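Local structure of esterase (Alcaligenes sp., 1QLW) at residues A[140-145]-A[167-172]; A[158-163]-A[297-302]; A[203-208]-A[227-232]. The protein probably hydrolyses carboxylic esters, as an esterase of the alpha/beta-hydrolase fold. All blocks are in the same frame, centred on the assembly; numbering follows the deposited sequence.

Overall arrangement
All three contacts are buried, but they differ in depth and chemistry. Interaction 3, centred about 6 Å from the chain's centre, joins two parallel strands of the central sheet through backbone hydrogen bonds. Interactions 1 and 2 lie about 15 and 16 Å from that centre and are held by side-chain packing, helix on helix in the first and loop on loop in the second, with no hydrogen bond between their segments. They touch where Phe145 O meets His298 N, a probable hydrogen bond, and both use the long connection between strands 99-103 and 200-205. His298 links interaction 2 to interaction 3: its ND1 meets Glu230 OE1, and its carbonyl oxygen meets His205 NE2.

Interaction 1 (A[140-145]-A[167-172]); sequences AAWAIF and ELWQQM
Ala140 O is gripped twice from within its own helix, by Ile144 N at 3.0 Å and more weakly by Ala143 N. One residue on, Ala141 O accepts from Phe145 N at 2.8 Å, which sets Ala141 and Phe145 on the same side, toward the residues of 167-172. Across the contact no hydrogen bond forms. Ala141 CB sits 3.8 Å from Trp169 CZ3 and 4.0 Å from Met172 CE. Trp142, its CG anti to the backbone N (chi1 -170°), brings CE3 to 4.0 Å from Trp169 CZ2, the two indoles meeting edge to edge as their side chains cross obliquely. Each indole N-H is engaged outside the pair, Trp142 NE1 with Asp153 O and Trp169 NE1 with Gln165 OE1. Both helices belong to the long connection between strands 99-103 and 200-205 of the alpha/beta-hydrolase fold, and Thr46 of the second subunit packs on Trp169. Phe145, CG anti to its carbonyl carbon (chi1 -63°), reaches tip to tip toward two partners: CE2 meets Leu168 CD2 at the ring edge, 4.1 Å away, and CZ meets Met172 CE at 3.9 Å. The bend of Met172 at chi3 (70°) turns its methyl toward Ala141 and Phe145, while SD makes an oblique Met-aromatic contact with the Phe145 ring. An alanine in place of Phe145 would probably loosen the packing here, since Leu168 CD2 would lose its contact with the ring edge and Met172 its aromatic contact. Leu168 also packs on Phe147 and Phe160.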
loop_
_atom_site.group_PDB
_atom_site.type_symbol
_atom_site.label_atom_id
_atom_site.label_comp_id
_atom_site.label_asym_id
_atom_site.label_seq_id
_atom_site.Cartn_x
_atom_site.Cartn_y
_atom_site.Cartn_z
ATOM N N ALA A 140 12.814 -19.343 -5.597
ATOM C CA ALA A 140 13.273 -19.304 -4.215
ATOM C C ALA A 140 12.082 -19.314 -3.262
ATOM O O ALA A 140 12.074 -20.044 -2.261
ATOM C CB ALA A 140 14.123 -18.054 -3.992
ATOM N N ALA A 141 11.072 -18.508 -3.567
ATOM C CA ALA A 141 9.895 -18.397 -2.717
ATOM C C ALA A 141 9.171 -19.729 -2.602
ATOM O O ALA A 141 8.634 -20.054 -1.536
ATOM C CB ALA A 141 8.978 -17.299 -3.232
ATOM N N TRP A 142 9.096 -20.488 -3.682
ATOM C CA TRP A 142 8.419 -21.786 -3.651
ATOM C C TRP A 142 8.948 -22.661 -2.522
ATOM O O TRP A 142 8.188 -23.318 -1.807
ATOM C CB TRP A 142 8.685 -22.461 -4.989
ATOM C CG TRP A 142 7.904 -23.692 -5.295
ATOM C CD1 TRP A 142 8.238 -24.986 -5.013
ATOM C CD2 TRP A 142 6.659 -23.738 -5.999
ATOM N NE1 TRP A 142 7.269 -25.835 -5.501
ATOM C CE2 TRP A 142 6.290 -25.090 -6.115
ATOM C CE3 TRP A 142 5.824 -22.753 -6.539
ATOM C CZ2 TRP A 142 5.120 -25.481 -6.766
ATOM C CZ3 TRP A 142 4.670 -23.155 -7.171
ATOM C CH2 TRP A 142 4.319 -24.504 -7.281
ATOM N N ALA A 143 10.264 -22.686 -2.373
ATOM C CA ALA A 143 10.910 -23.499 -1.346
ATOM C C ALA A 143 10.842 -22.826 0.013
ATOM O O ALA A 143 10.609 -23.508 1.028
ATOM C CB ALA A 143 12.329 -23.843 -1.763
ATOM N N ILE A 144 11.045 -21.512 0.106
ATOM C CA ILE A 144 10.913 -20.814 1.387
ATOM C C ILE A 144 9.526 -21.009 1.983
ATOM O O ILE A 144 9.355 -21.207 3.188
ATOM C CB ILE A 144 11.203 -19.308 1.222
ATOM C CG1 ILE A 144 12.673 -19.125 0.841
ATOM C CG2 ILE A 144 10.852 -18.529 2.485
ATOM C CD1 ILE A 144 13.056 -17.762 0.307
ATOM N N PHE A 145 8.512 -21.002 1.114
ATOM C CA PHE A 145 7.136 -21.119 1.546
ATOM C C PHE A 145 6.679 -22.562 1.706
ATOM O O PHE A 145 5.572 -22.800 2.193
ATOM C CB PHE A 145 6.210 -20.381 0.590
ATOM C CG PHE A 145 6.418 -18.890 0.498
ATOM C CD1 PHE A 145 7.099 -18.162 1.470
ATOM C CD2 PHE A 145 5.900 -18.190 -0.572
ATOM C CE1 PHE A 145 7.259 -16.797 1.384
ATOM C CE2 PHE A 145 6.053 -16.818 -0.676
ATOM C CZ PHE A 145 6.727 -16.124 0.294
ATOM N N GLU A 167 -0.697 -14.981 -9.104
ATOM C CA GLU A 167 -1.264 -13.923 -8.272
ATOM C C GLU A 167 -0.414 -13.749 -7.027
ATOM O O GLU A 167 -0.186 -12.600 -6.611
ATOM C CB GLU A 167 -2.723 -14.203 -7.956
ATOM C CG GLU A 167 -3.661 -14.078 -9.149
ATOM C CD GLU A 167 -3.710 -15.244 -10.091
ATOM O OE1 GLU A 167 -3.149 -16.322 -9.871
ATOM O OE2 GLU A 167 -4.377 -15.055 -11.146
ATOM N N LEU A 168 0.094 -14.819 -6.427
ATOM C CA LEU A 168 1.012 -14.636 -5.309
ATOM C C LEU A 168 2.232 -13.834 -5.759
ATOM O O LEU A 168 2.655 -12.892 -5.096
ATOM C CB LEU A 168 1.460 -15.979 -4.746
ATOM C CG LEU A 168 2.528 -15.899 -3.651
ATOM C CD1 LEU A 168 2.050 -15.138 -2.433
ATOM C CD2 LEU A 168 2.959 -17.316 -3.283
ATOM N N TRP A 169 2.795 -14.190 -6.913
ATOM C CA TRP A 169 3.983 -13.462 -7.378
ATOM C C TRP A 169 3.691 -11.995 -7.587
ATOM O O TRP A 169 4.534 -11.127 -7.365
ATOM C CB TRP A 169 4.555 -14.077 -8.648
ATOM C CG TRP A 169 4.804 -15.556 -8.628
ATOM C CD1 TRP A 169 4.666 -16.385 -9.712
ATOM C CD2 TRP A 169 5.217 -16.383 -7.545
ATOM N NE1 TRP A 169 4.977 -17.666 -9.367
ATOM C CE2 TRP A 169 5.310 -17.705 -8.037
ATOM C CE3 TRP A 169 5.529 -16.200 -6.199
ATOM C CZ2 TRP A 169 5.679 -18.807 -7.264
ATOM C CZ3 TRP A 169 5.903 -17.279 -5.409
ATOM C CH2 TRP A 169 5.981 -18.568 -5.958
ATOM N N GLN A 170 2.453 -11.656 -8.019
ATOM C CA GLN A 170 2.077 -10.268 -8.183
ATOM C C GLN A 170 2.170 -9.474 -6.884
ATOM O O GLN A 170 2.409 -8.260 -6.955
ATOM C CB GLN A 170 0.653 -10.134 -8.731
ATOM C CG GLN A 170 0.500 -10.476 -10.192
ATOM C CD GLN A 170 -0.960 -10.461 -10.620
ATOM O OE1 GLN A 170 -1.793 -11.057 -9.924
ATOM N NE2 GLN A 170 -1.293 -9.793 -11.708
ATOM N N GLN A 171 1.906 -10.092 -5.728
ATOM C CA GLN A 171 1.905 -9.325 -4.493
ATOM C C GLN A 171 3.271 -9.248 -3.825
ATOM O O GLN A 171 3.389 -8.568 -2.793
ATOM C CB GLN A 171 0.842 -9.805 -3.517
ATOM C CG GLN A 171 1.096 -11.137 -2.836
ATOM C CD GLN A 171 0.067 -11.403 -1.756
ATOM O OE1 GLN A 171 -1.088 -11.811 -2.071
ATOM N NE2 GLN A 171 0.403 -11.178 -0.526
ATOM N N MET A 172 4.283 -9.896 -4.371
ATOM C CA MET A 172 5.624 -9.872 -3.796
ATOM C C MET A 172 6.393 -8.664 -4.313
ATOM O O MET A 172 6.250 -8.259 -5.475
ATOM C CB MET A 172 6.362 -11.177 -4.130
ATOM C CG MET A 172 5.658 -12.351 -3.456
ATOM S SD MET A 172 6.589 -13.900 -3.520
ATOM C CE MET A 172 7.935 -13.497 -2.397
#

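Interaction 2 (A[158-163]-A[297-302]); sequences TQFPVQ and SHMMMQ
Apolar packing centres on Phe160, whose CG lies anti to the backbone N (chi1 -171°), so that the ring runs alongside Met299 and Gln302. Phe160 CE1 comes 3.9 Å from Met299 CB. One face of the ring carries Pro161 CD near its rim, and Phe147 stacks on the ring. Polar groups meet carbon without hydrogen bonding across the segments. Ser297 OG lies 3.8 Å from Phe160 CD1. Gln302 OE1 sits in the plane of the Phe160 ring at its edge, 3.6 Å from CE1, the amide turned 44° from the ring; this buried oxygen has no hydrogen-bond partner in the model, whereas NE2 of the same amide pairs with Thr77 O. Gln302 O rests 3.5 Å from Pro161 CD and accepts from Arg85 NH2. The loop 297-302, between strand 283-287 and helix 306-319 of the alpha/beta-hydrolase fold, carries His298, which is probably the histidine of the catalytic triad. Hydrogen bonds within each loop fix its shape. Two ST turns do so: Thr158 OG1 accepts from Phe160 N at 3.0 Å, and Ser297 OG accepts from Met299 N at 3.0 Å, spanning His298. Ser297 OG is also bonded to Asp303 OD1, while Pro161 and Met299 each centre an inverse gamma turn.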
loop_
_atom_site.group_PDB
_atom_site.type_symbol
_atom_site.label_atom_id
_atom_site.label_comp_id
_atom_site.label_asym_id
_atom_site.label_seq_id
_atom_site.Cartn_x
_atom_site.Cartn_y
_atom_site.Cartn_z
ATOM N N THR A 158 -0.498 -30.021 -0.424
ATOM C CA THR A 158 -0.373 -28.642 0.034
ATOM C C THR A 158 -1.748 -27.985 0.116
ATOM O O THR A 158 -2.633 -28.187 -0.706
ATOM C CB THR A 158 0.521 -27.812 -0.889
ATOM O OG1 THR A 158 0.636 -26.498 -0.293
ATOM C CG2 THR A 158 -0.027 -27.621 -2.293
ATOM N N GLN A 159 -1.910 -27.170 1.150
ATOM C CA GLN A 159 -3.088 -26.317 1.277
ATOM C C GLN A 159 -2.953 -25.026 0.469
ATOM O O GLN A 159 -3.946 -24.312 0.328
ATOM C CB GLN A 159 -3.332 -25.961 2.741
ATOM C CG GLN A 159 -3.723 -27.127 3.624
ATOM C CD GLN A 159 -5.172 -27.514 3.573
ATOM O OE1 GLN A 159 -5.979 -26.885 2.880
ATOM N NE2 GLN A 159 -5.503 -28.490 4.408
ATOM N N PHE A 160 -1.766 -24.700 -0.026
ATOM C CA PHE A 160 -1.676 -23.427 -0.743
ATOM C C PHE A 160 -2.327 -23.570 -2.099
ATOM O O PHE A 160 -2.131 -24.591 -2.765
ATOM C CB PHE A 160 -0.195 -23.006 -0.935
ATOM C CG PHE A 160 -0.164 -21.601 -1.472
ATOM C CD1 PHE A 160 -0.301 -20.509 -0.617
ATOM C CD2 PHE A 160 -0.047 -21.357 -2.822
ATOM C CE1 PHE A 160 -0.345 -19.217 -1.129
ATOM C CE2 PHE A 160 -0.110 -20.072 -3.346
ATOM C CZ PHE A 160 -0.260 -19.008 -2.485
ATOM N N PRO A 161 -3.081 -22.562 -2.556
ATOM C CA PRO A 161 -3.709 -22.607 -3.880
ATOM C C PRO A 161 -2.655 -22.348 -4.964
ATOM O O PRO A 161 -2.572 -21.262 -5.552
ATOM C CB PRO A 161 -4.743 -21.498 -3.824
ATOM C CG PRO A 161 -4.128 -20.489 -2.891
ATOM C CD PRO A 161 -3.454 -21.337 -1.829
ATOM N N VAL A 162 -1.857 -23.379 -5.267
ATOM C CA VAL A 162 -0.759 -23.251 -6.204
ATOM C C VAL A 162 -1.212 -22.934 -7.610
ATOM O O VAL A 162 -0.431 -22.366 -8.381
ATOM C CB VAL A 162 0.196 -24.465 -6.191
ATOM C CG1 VAL A 162 0.968 -24.575 -4.884
ATOM C CG2 VAL A 162 -0.576 -25.731 -6.486
ATOM N N GLN A 163 -2.473 -23.187 -7.964
ATOM C CA GLN A 163 -3.002 -22.728 -9.242
ATOM C C GLN A 163 -2.976 -21.213 -9.372
ATOM O O GLN A 163 -3.025 -20.701 -10.496
ATOM C CB GLN A 163 -4.416 -23.250 -9.472
ATOM C CG GLN A 163 -5.535 -22.593 -8.720
ATOM C CD GLN A 163 -5.760 -22.948 -7.282
ATOM O OE1 GLN A 163 -4.973 -23.649 -6.646
ATOM N NE2 GLN A 163 -6.866 -22.461 -6.719
ATOM N N SER A 297 1.083 -24.414 4.333
ATOM C CA SER A 297 2.321 -23.814 3.876
ATOM C C SER A 297 2.737 -22.705 4.836
ATOM O O SER A 297 2.047 -22.372 5.808
ATOM C CB SER A 297 2.133 -23.227 2.481
ATOM O OG SER A 297 1.379 -22.017 2.501
ATOM N N HIS A 298 3.848 -22.044 4.494
ATOM C CA HIS A 298 4.230 -20.857 5.260
ATOM C C HIS A 298 3.215 -19.724 5.119
ATOM O O HIS A 298 3.085 -18.888 6.006
ATOM C CB HIS A 298 5.586 -20.382 4.741
ATOM C CG HIS A 298 6.142 -19.196 5.435
ATOM N ND1 HIS A 298 6.413 -19.176 6.791
ATOM C CD2 HIS A 298 6.502 -17.977 4.972
ATOM C CE1 HIS A 298 6.895 -17.984 7.109
ATOM N NE2 HIS A 298 7.002 -17.248 6.008
ATOM N N MET A 299 2.516 -19.690 3.988
ATOM C CA MET A 299 1.508 -18.684 3.705
ATOM C C MET A 299 0.139 -19.157 4.177
ATOM O O MET A 299 -0.866 -19.061 3.458
ATOM C CB MET A 299 1.506 -18.352 2.214
ATOM C CG MET A 299 2.812 -17.794 1.696
ATOM S SD MET A 299 3.356 -16.269 2.447
ATOM C CE MET A 299 2.015 -15.163 2.031
ATOM N N MET A 300 0.069 -19.609 5.432
ATOM C CA MET A 300 -1.138 -20.303 5.900
ATOM C C MET A 300 -2.361 -19.393 5.963
ATOM O O MET A 300 -3.492 -19.880 5.906
ATOM C CB MET A 300 -0.883 -20.999 7.226
ATOM C CG MET A 300 -0.630 -20.028 8.367
ATOM S SD MET A 300 -0.330 -20.905 9.932
ATOM C CE MET A 300 1.285 -21.616 9.563
ATOM N N MET A 301 -2.165 -18.079 6.082
ATOM C CA MET A 301 -3.261 -17.123 6.035
ATOM C C MET A 301 -3.893 -17.031 4.651
ATOM O O MET A 301 -4.991 -16.491 4.504
ATOM C CB MET A 301 -2.837 -15.740 6.522
ATOM C CG MET A 301 -1.894 -14.954 5.627
ATOM S SD MET A 301 -0.245 -15.657 5.375
ATOM C CE MET A 301 0.414 -15.443 7.051
ATOM N N GLN A 302 -3.240 -17.579 3.625
ATOM C CA GLN A 302 -3.726 -17.610 2.259
ATOM C C GLN A 302 -4.129 -19.019 1.796
ATOM O O GLN A 302 -4.640 -19.182 0.680
ATOM C CB GLN A 302 -2.656 -17.089 1.281
ATOM C CG GLN A 302 -2.308 -15.628 1.548
ATOM C CD GLN A 302 -1.215 -15.094 0.652
ATOM O OE1 GLN A 302 -0.659 -15.808 -0.177
ATOM N NE2 GLN A 302 -0.917 -13.815 0.860
#

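Interaction 3 (A[203-208]-A[227-232]). With SO4 (sulfate ion), chain D.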
loop_
_atom_site.group_PDB
_atom_site.type_symbol
_atom_site.label_atom_id
_atom_site.label_comp_id
_atom_site.label_asym_id
_atom_site.label_seq_id
_atom_site.Cartn_x
_atom_site.Cartn_y
_atom_site.Cartn_z
ATOM N N LEU A 203 -0.101 -9.528 15.752
ATOM C CA LEU A 203 -0.020 -10.769 14.985
ATOM C C LEU A 203 0.979 -10.556 13.854
ATOM O O LEU A 203 0.788 -9.719 12.982
ATOM C CB LEU A 203 -1.395 -11.164 14.478
ATOM C CG LEU A 203 -1.489 -12.567 13.873
ATOM C CD1 LEU A 203 -2.913 -13.083 13.955
ATOM C CD2 LEU A 203 -0.967 -12.579 12.459
ATOM N N SER A 204 2.078 -11.306 13.909
ATOM C CA SER A 204 3.176 -11.168 12.961
ATOM C C SER A 204 3.456 -12.447 12.204
ATOM O O SER A 204 2.868 -13.505 12.450
ATOM C CB SER A 204 4.424 -10.668 13.671
ATOM O OG SER A 204 4.840 -11.647 14.601
ATOM N N HIS A 205 4.394 -12.370 11.258
ATOM C CA HIS A 205 4.665 -13.450 10.321
ATOM C C HIS A 205 6.115 -13.449 9.889
ATOM O O HIS A 205 6.598 -12.439 9.384
ATOM C CB HIS A 205 3.776 -13.257 9.066
ATOM C CG HIS A 205 3.830 -14.358 8.057
ATOM N ND1 HIS A 205 3.741 -14.085 6.703
ATOM C CD2 HIS A 205 3.941 -15.696 8.214
ATOM C CE1 HIS A 205 3.807 -15.276 6.105
ATOM N NE2 HIS A 205 3.913 -16.270 6.971
ATOM N N SER A 206 6.825 -14.568 10.029
ATOM C CA SER A 206 8.113 -14.748 9.362
ATOM C C SER A 206 9.150 -13.693 9.673
ATOM O O SER A 206 9.522 -13.635 10.847
ATOM C CB SER A 206 7.830 -14.913 7.864
ATOM O OG SER A 206 8.881 -15.665 7.271
ATOM N N GLN A 207 9.628 -12.870 8.741
ATOM C CA GLN A 207 10.579 -11.798 9.071
ATOM C C GLN A 207 10.112 -10.926 10.225
ATOM O O GLN A 207 10.932 -10.459 11.021
ATOM C CB GLN A 207 10.705 -10.923 7.816
ATOM C CG GLN A 207 11.503 -9.634 7.978
ATOM C CD GLN A 207 11.292 -8.840 6.707
ATOM O OE1 GLN A 207 10.264 -8.159 6.563
ATOM N NE2 GLN A 207 12.184 -8.957 5.746
ATOM N N SER A 208 8.818 -10.628 10.304
ATOM C CA SER A 208 8.314 -9.791 11.391
ATOM C C SER A 208 7.932 -10.618 12.605
ATOM O O SER A 208 7.479 -10.040 13.604
ATOM C CB SER A 208 7.123 -8.937 10.976
ATOM O OG SER A 208 6.024 -9.791 10.693
ATOM N N VAL A 227 0.655 -13.079 18.753
ATOM C CA VAL A 227 0.507 -14.244 17.905
ATOM C C VAL A 227 1.591 -14.153 16.827
ATOM O O VAL A 227 1.656 -13.128 16.152
ATOM C CB VAL A 227 -0.876 -14.367 17.260
ATOM C CG1 VAL A 227 -0.956 -15.573 16.334
ATOM C CG2 VAL A 227 -1.977 -14.393 18.313
ATOM N N SER A 228 2.428 -15.169 16.691
ATOM C CA SER A 228 3.500 -15.119 15.689
ATOM C C SER A 228 3.360 -16.351 14.806
ATOM O O SER A 228 3.458 -17.472 15.307
ATOM C CB SER A 228 4.832 -15.006 16.423
ATOM O OG SER A 228 5.963 -14.815 15.625
ATOM N N VAL A 229 3.152 -16.131 13.515
ATOM C CA VAL A 229 2.999 -17.197 12.531
ATOM C C VAL A 229 4.346 -17.505 11.891
ATOM O O VAL A 229 4.915 -16.621 11.220
ATOM C CB VAL A 229 1.964 -16.797 11.470
ATOM C CG1 VAL A 229 1.848 -17.913 10.450
ATOM C CG2 VAL A 229 0.632 -16.499 12.136
ATOM N N GLU A 230 4.867 -18.698 12.143
ATOM C CA GLU A 230 6.131 -19.141 11.576
ATOM C C GLU A 230 7.207 -18.068 11.601
ATOM O O GLU A 230 7.728 -17.650 10.558
ATOM C CB GLU A 230 5.970 -19.722 10.181
ATOM C CG GLU A 230 5.125 -20.989 10.214
ATOM C CD GLU A 230 5.245 -21.870 9.011
ATOM O OE1 GLU A 230 5.903 -21.499 8.009
ATOM O OE2 GLU A 230 4.654 -22.986 9.065
ATOM N N PRO A 231 7.556 -17.601 12.781
ATOM C CA PRO A 231 8.593 -16.591 12.904
ATOM C C PRO A 231 9.939 -17.071 12.406
ATOM O O PRO A 231 10.341 -18.225 12.613
ATOM C CB PRO A 231 8.632 -16.272 14.405
ATOM C CG PRO A 231 8.117 -17.526 15.047
ATOM C CD PRO A 231 7.068 -18.034 14.107
ATOM N N GLY A 232 10.688 -16.135 11.809
ATOM C CA GLY A 232 12.064 -16.408 11.413
ATOM C C GLY A 232 12.937 -16.608 12.640
ATOM O O GLY A 232 13.870 -17.420 12.606
HETATM S S SO4 D . 12.678 -14.607 7.587
HETATM O O1 SO4 D . 13.776 -15.463 6.989
HETATM O O2 SO4 D . 11.552 -15.551 7.951
HETATM O O3 SO4 D . 12.243 -13.631 6.542
HETATM O O4 SO4 D . 13.149 -13.964 8.840
#
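Ser206 takes a positive phi (57°), and its OG is turned anti to the backbone N (chi1 -154°); Glu230, just beyond the neighbouring strand, also has a positive phi (43°). With the sequence Ser-His-Ser-Gln-Ser, this sharp turn after strand 200-205 fits the nucleophile elbow of alpha/beta hydrolases. Ser206, Glu230 and His298 are probably the catalytic triad of the esterase: His298 NE2 lies 2.8 Å from Ser206 OG, and its ND1 bonds to Glu230 OE1. Glu230 OE1 also forms a salt bridge with Arg146. The strands, joined by helix 211-218 in a beta-alpha-beta unit, run parallel. Ser204 N donates to Val227 O at 2.9 Å, nearly along the C=O axis, and Val229 N to Ser204 O at 2.8 Å in an almost straight bond. Ser206 N extends the pairing to Val229 O (3.0 Å). Leu203, Val227, His205 and Val229 share one sheet face, Leu203 CG packing 3.9 Å from Val227 CB. Gly232 N donates to Ser206 O at 2.9 Å from above the carbonyl plane. A sulfate, probably from the crystallisation liquor and also bound by Arg265, accepts through O2 a 2.8 Å hydrogen bond from Ser206 OG.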